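Local coordinates for dephospho-CoA kinase (Mycobacterium paratuberculosis, PDB 6N39), which probably phosphorylates the 3'-hydroxyl of dephospho-coenzyme A with ATP, the last step of coenzyme A biosynthesis, and carries a C-terminal UPF0157 (GrpB-like) domain, at residues Arg201-Ala215 and Ile329-Val341. Sequence-based numbering, arbitrary orientation.
Sequences RIVPFAHNLSTRQIA and IHASADPGRPTNV
Part of the junction between the P-loop kinase domain and the GrpB-like domain forms where the end of helix 187-210, with F205, meets the loop 332-338 that joins two antiparallel strands of the GrpB-like sheet, with D334 at its turn. D334 CB lies over the centre of the F205 ring, 3.5 Å from its centroid, in a CH-pi contact, and the carboxylate stacks nearly flat on the ring, their planes 15° apart. F205 also touches L10 of strand 10-16, so the same ring joins the kinase sheet to the GrpB-like loop. R201, extended from CG to NE, grips the D334 carboxylate side-on: R201 NE meets the syn lone pair of D334 OD1 at 2.9 Å, while R201 NH2 approaches D334 OD2 from above the carboxylate plane. D334 OD1 also accepts from G336 N, closing an Asx turn, so that turn and salt bridge together set the carboxylate's rotation. G336 CA lies over one guanidinium face, toward its rim. One helical turn after F205, N208 ND2 donates to A333 O (3.1 Å), and A333 CB nests against N208 CB and L209 CD2. A Schellman motif with R212 as C-prime residue ends the helix and brings the chain back along the strand end and loop, where I214 CG2 packs on A331 CB at 3.7 Å and A215 CB rests on P335 CA. Beside the nearly straight bond from A215 N to S332 O (2.9 Å), a water hydrogen-bonds to both A215 O and S332 O and accepts from T339 N.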
# COMPACT_ATOMS: atom_id res chain seq x y z
N ARG A 201 -6.52 -2.47 -13.83
CA ARG A 201 -6.01 -2.64 -12.48
C ARG A 201 -7.12 -2.54 -11.43
O ARG A 201 -7.24 -3.42 -10.57
CB ARG A 201 -4.91 -1.62 -12.20
CG ARG A 201 -3.98 -2.09 -11.11
CD ARG A 201 -2.71 -1.29 -11.02
NE ARG A 201 -2.08 -1.53 -9.74
CZ ARG A 201 -0.94 -0.97 -9.37
NH1 ARG A 201 -0.30 -0.15 -10.21
NH2 ARG A 201 -0.43 -1.25 -8.18
N ILE A 202 -7.94 -1.51 -11.49
CA ILE A 202 -8.91 -1.29 -10.42
C ILE A 202 -10.05 -2.30 -10.49
O ILE A 202 -10.43 -2.89 -9.47
CB ILE A 202 -9.42 0.16 -10.43
CG1 ILE A 202 -8.27 1.10 -10.07
CG2 ILE A 202 -10.55 0.34 -9.41
CD1 ILE A 202 -8.57 2.56 -10.30
N VAL A 203 -10.62 -2.52 -11.69
CA VAL A 203 -11.71 -3.49 -11.81
C VAL A 203 -11.29 -4.87 -11.33
O VAL A 203 -11.99 -5.45 -10.48
CB VAL A 203 -12.26 -3.49 -13.25
CG1 VAL A 203 -13.04 -4.76 -13.51
CG2 VAL A 203 -13.15 -2.25 -13.51
N PRO A 204 -10.19 -5.47 -11.83
CA PRO A 204 -9.82 -6.80 -11.31
C PRO A 204 -9.40 -6.78 -9.84
O PRO A 204 -9.68 -7.75 -9.14
CB PRO A 204 -8.67 -7.23 -12.24
CG PRO A 204 -8.14 -5.96 -12.83
CD PRO A 204 -9.31 -5.03 -12.93
N PHE A 205 -8.77 -5.71 -9.34
CA PHE A 205 -8.45 -5.61 -7.92
C PHE A 205 -9.72 -5.73 -7.08
O PHE A 205 -9.80 -6.57 -6.16
CB PHE A 205 -7.73 -4.28 -7.65
CG PHE A 205 -7.04 -4.18 -6.29
CD1 PHE A 205 -7.06 -5.23 -5.37
CD2 PHE A 205 -6.36 -3.02 -5.94
CE1 PHE A 205 -6.41 -5.12 -4.13
CE2 PHE A 205 -5.72 -2.89 -4.71
CZ PHE A 205 -5.73 -3.95 -3.80
N ALA A 206 -10.73 -4.92 -7.39
CA ALA A 206 -12.00 -4.97 -6.64
C ALA A 206 -12.69 -6.32 -6.80
O ALA A 206 -13.23 -6.87 -5.82
CB ALA A 206 -12.93 -3.84 -7.10
N HIS A 207 -12.72 -6.86 -8.02
CA HIS A 207 -13.38 -8.14 -8.22
C HIS A 207 -12.68 -9.25 -7.44
O HIS A 207 -13.33 -10.11 -6.84
CB HIS A 207 -13.43 -8.49 -9.71
CG HIS A 207 -14.04 -9.83 -9.98
ND1 HIS A 207 -15.37 -10.11 -9.73
CD2 HIS A 207 -13.51 -10.96 -10.50
CE1 HIS A 207 -15.63 -11.35 -10.08
NE2 HIS A 207 -14.52 -11.89 -10.56
N ASN A 208 -11.35 -9.24 -7.46
CA ASN A 208 -10.57 -10.23 -6.72
C ASN A 208 -10.84 -10.13 -5.24
O ASN A 208 -10.97 -11.16 -4.56
CB ASN A 208 -9.08 -10.05 -7.00
CG ASN A 208 -8.65 -10.63 -8.33
OD1 ASN A 208 -9.40 -11.37 -8.97
ND2 ASN A 208 -7.43 -10.31 -8.75
N LEU A 209 -10.88 -8.90 -4.70
CA LEU A 209 -11.17 -8.73 -3.28
C LEU A 209 -12.54 -9.27 -2.93
O LEU A 209 -12.71 -10.00 -1.94
CB LEU A 209 -11.09 -7.25 -2.90
CG LEU A 209 -9.73 -6.66 -2.54
CD1 LEU A 209 -9.95 -5.22 -2.05
CD2 LEU A 209 -8.99 -7.51 -1.47
N SER A 210 -13.53 -8.94 -3.76
CA SER A 210 -14.90 -9.38 -3.50
C SER A 210 -15.05 -10.90 -3.57
O SER A 210 -15.92 -11.46 -2.90
CB SER A 210 -15.84 -8.72 -4.49
OG SER A 210 -17.09 -9.36 -4.46
N THR A 211 -14.25 -11.57 -4.40
CA THR A 211 -14.33 -13.03 -4.48
C THR A 211 -13.21 -13.69 -3.70
O THR A 211 -13.04 -14.91 -3.79
CB THR A 211 -14.30 -13.51 -5.94
OG1 THR A 211 -13.21 -12.87 -6.63
CG2 THR A 211 -15.62 -13.21 -6.66
N ARG A 212 -12.44 -12.91 -2.94
CA ARG A 212 -11.30 -13.40 -2.15
C ARG A 212 -10.34 -14.21 -3.01
O ARG A 212 -9.86 -15.28 -2.62
CB ARG A 212 -11.79 -14.19 -0.94
CG ARG A 212 -13.03 -13.60 -0.27
CD ARG A 212 -12.78 -13.05 1.12
NE ARG A 212 -14.02 -12.61 1.78
CZ ARG A 212 -14.73 -11.53 1.42
NH1 ARG A 212 -14.34 -10.78 0.40
NH2 ARG A 212 -15.83 -11.21 2.08
N GLN A 213 -10.06 -13.71 -4.21
CA GLN A 213 -9.06 -14.27 -5.10
C GLN A 213 -7.80 -13.41 -5.06
O GLN A 213 -7.85 -12.23 -4.73
CB GLN A 213 -9.58 -14.33 -6.54
CG GLN A 213 -10.62 -15.42 -6.79
CD GLN A 213 -10.98 -15.52 -8.28
OE1 GLN A 213 -11.78 -14.73 -8.80
NE2 GLN A 213 -10.36 -16.47 -8.97
N ILE A 214 -6.67 -14.01 -5.42
CA ILE A 214 -5.39 -13.31 -5.41
C ILE A 214 -4.90 -13.17 -6.85
O ILE A 214 -5.34 -13.88 -7.76
CB ILE A 214 -4.34 -14.02 -4.54
CG1 ILE A 214 -4.01 -15.40 -5.14
CG2 ILE A 214 -4.85 -14.16 -3.09
CD1 ILE A 214 -2.54 -15.77 -5.02
N ALA A 215 -3.97 -12.24 -7.04
CA ALA A 215 -3.35 -12.01 -8.35
C ALA A 215 -1.97 -12.66 -8.38
O ALA A 215 -1.04 -12.19 -7.72
CB ALA A 215 -3.24 -10.51 -8.63
N ILE A 329 -0.78 -17.47 5.19
CA ILE A 329 -0.25 -16.72 4.05
C ILE A 329 -1.42 -16.07 3.32
O ILE A 329 -2.47 -16.68 3.11
CB ILE A 329 0.60 -17.60 3.10
CG1 ILE A 329 1.12 -16.80 1.89
CG2 ILE A 329 -0.19 -18.84 2.66
CD1 ILE A 329 2.00 -17.67 0.88
N HIS A 330 -1.25 -14.79 3.01
CA HIS A 330 -2.18 -14.01 2.21
C HIS A 330 -1.45 -13.59 0.94
O HIS A 330 -0.23 -13.72 0.83
CB HIS A 330 -2.64 -12.74 2.96
CG HIS A 330 -3.37 -13.01 4.24
ND1 HIS A 330 -4.62 -12.48 4.49
CD2 HIS A 330 -3.02 -13.71 5.35
CE1 HIS A 330 -5.02 -12.87 5.69
NE2 HIS A 330 -4.06 -13.60 6.24
N ALA A 331 -2.20 -13.05 -0.02
CA ALA A 331 -1.52 -12.46 -1.17
C ALA A 331 -2.35 -11.29 -1.69
O ALA A 331 -3.55 -11.18 -1.41
CB ALA A 331 -1.28 -13.48 -2.30
N SER A 332 -1.70 -10.43 -2.47
CA SER A 332 -2.40 -9.24 -2.95
C SER A 332 -3.43 -9.63 -4.00
O SER A 332 -3.19 -10.52 -4.82
CB SER A 332 -1.42 -8.23 -3.54
OG SER A 332 -2.13 -7.13 -4.09
N ALA A 333 -4.57 -8.94 -3.99
CA ALA A 333 -5.57 -9.04 -5.04
C ALA A 333 -5.30 -8.07 -6.19
O ALA A 333 -6.07 -8.06 -7.16
CB ALA A 333 -6.97 -8.78 -4.46
N ASP A 334 -4.25 -7.25 -6.10
CA ASP A 334 -3.98 -6.21 -7.09
C ASP A 334 -3.09 -6.79 -8.20
O ASP A 334 -1.91 -7.06 -7.94
CB ASP A 334 -3.30 -5.03 -6.41
CG ASP A 334 -3.02 -3.86 -7.36
OD1 ASP A 334 -3.28 -3.95 -8.57
OD2 ASP A 334 -2.56 -2.81 -6.87
N PRO A 335 -3.60 -6.99 -9.43
CA PRO A 335 -2.73 -7.56 -10.47
C PRO A 335 -1.57 -6.66 -10.86
O PRO A 335 -0.63 -7.15 -11.49
CB PRO A 335 -3.69 -7.77 -11.66
CG PRO A 335 -4.79 -6.77 -11.44
CD PRO A 335 -4.95 -6.67 -9.93
N GLY A 336 -1.58 -5.38 -10.49
CA GLY A 336 -0.43 -4.54 -10.73
C GLY A 336 0.73 -4.72 -9.78
O GLY A 336 1.80 -4.16 -10.02
N ARG A 337 0.58 -5.48 -8.69
CA ARG A 337 1.66 -5.67 -7.72
C ARG A 337 1.48 -6.99 -6.97
O ARG A 337 1.16 -7.01 -5.77
CB ARG A 337 1.72 -4.49 -6.75
CG ARG A 337 2.88 -4.53 -5.71
CD ARG A 337 4.26 -4.72 -6.35
NE ARG A 337 4.52 -6.13 -6.67
CZ ARG A 337 5.41 -6.53 -7.57
NH1 ARG A 337 6.12 -5.62 -8.25
NH2 ARG A 337 5.57 -7.82 -7.83
N PRO A 338 1.69 -8.11 -7.65
CA PRO A 338 1.67 -9.40 -6.94
C PRO A 338 2.60 -9.38 -5.73
O PRO A 338 3.74 -8.91 -5.80
CB PRO A 338 2.14 -10.40 -8.00
CG PRO A 338 1.73 -9.76 -9.32
CD PRO A 338 1.97 -8.27 -9.09
N THR A 339 2.08 -9.90 -4.61
CA THR A 339 2.70 -9.82 -3.30
C THR A 339 2.27 -11.04 -2.49
O THR A 339 1.08 -11.33 -2.42
CB THR A 339 2.25 -8.55 -2.54
OG1 THR A 339 2.36 -7.39 -3.36
CG2 THR A 339 3.05 -8.35 -1.26
N ASN A 340 3.22 -11.72 -1.86
CA ASN A 340 2.93 -12.75 -0.87
C ASN A 340 3.17 -12.19 0.52
O ASN A 340 4.18 -11.54 0.77
CB ASN A 340 3.82 -13.99 -1.06
CG ASN A 340 3.56 -14.69 -2.34
OD1 ASN A 340 2.43 -14.76 -2.81
ND2 ASN A 340 4.62 -15.24 -2.93
N VAL A 341 2.24 -12.44 1.44
CA VAL A 341 2.36 -11.96 2.82
C VAL A 341 2.33 -13.18 3.73
O VAL A 341 1.25 -13.72 4.03
CB VAL A 341 1.26 -10.95 3.18
CG1 VAL A 341 1.41 -10.49 4.63
CG2 VAL A 341 1.31 -9.74 2.26
O HOH W 1 -0.57 -11.27 -5.29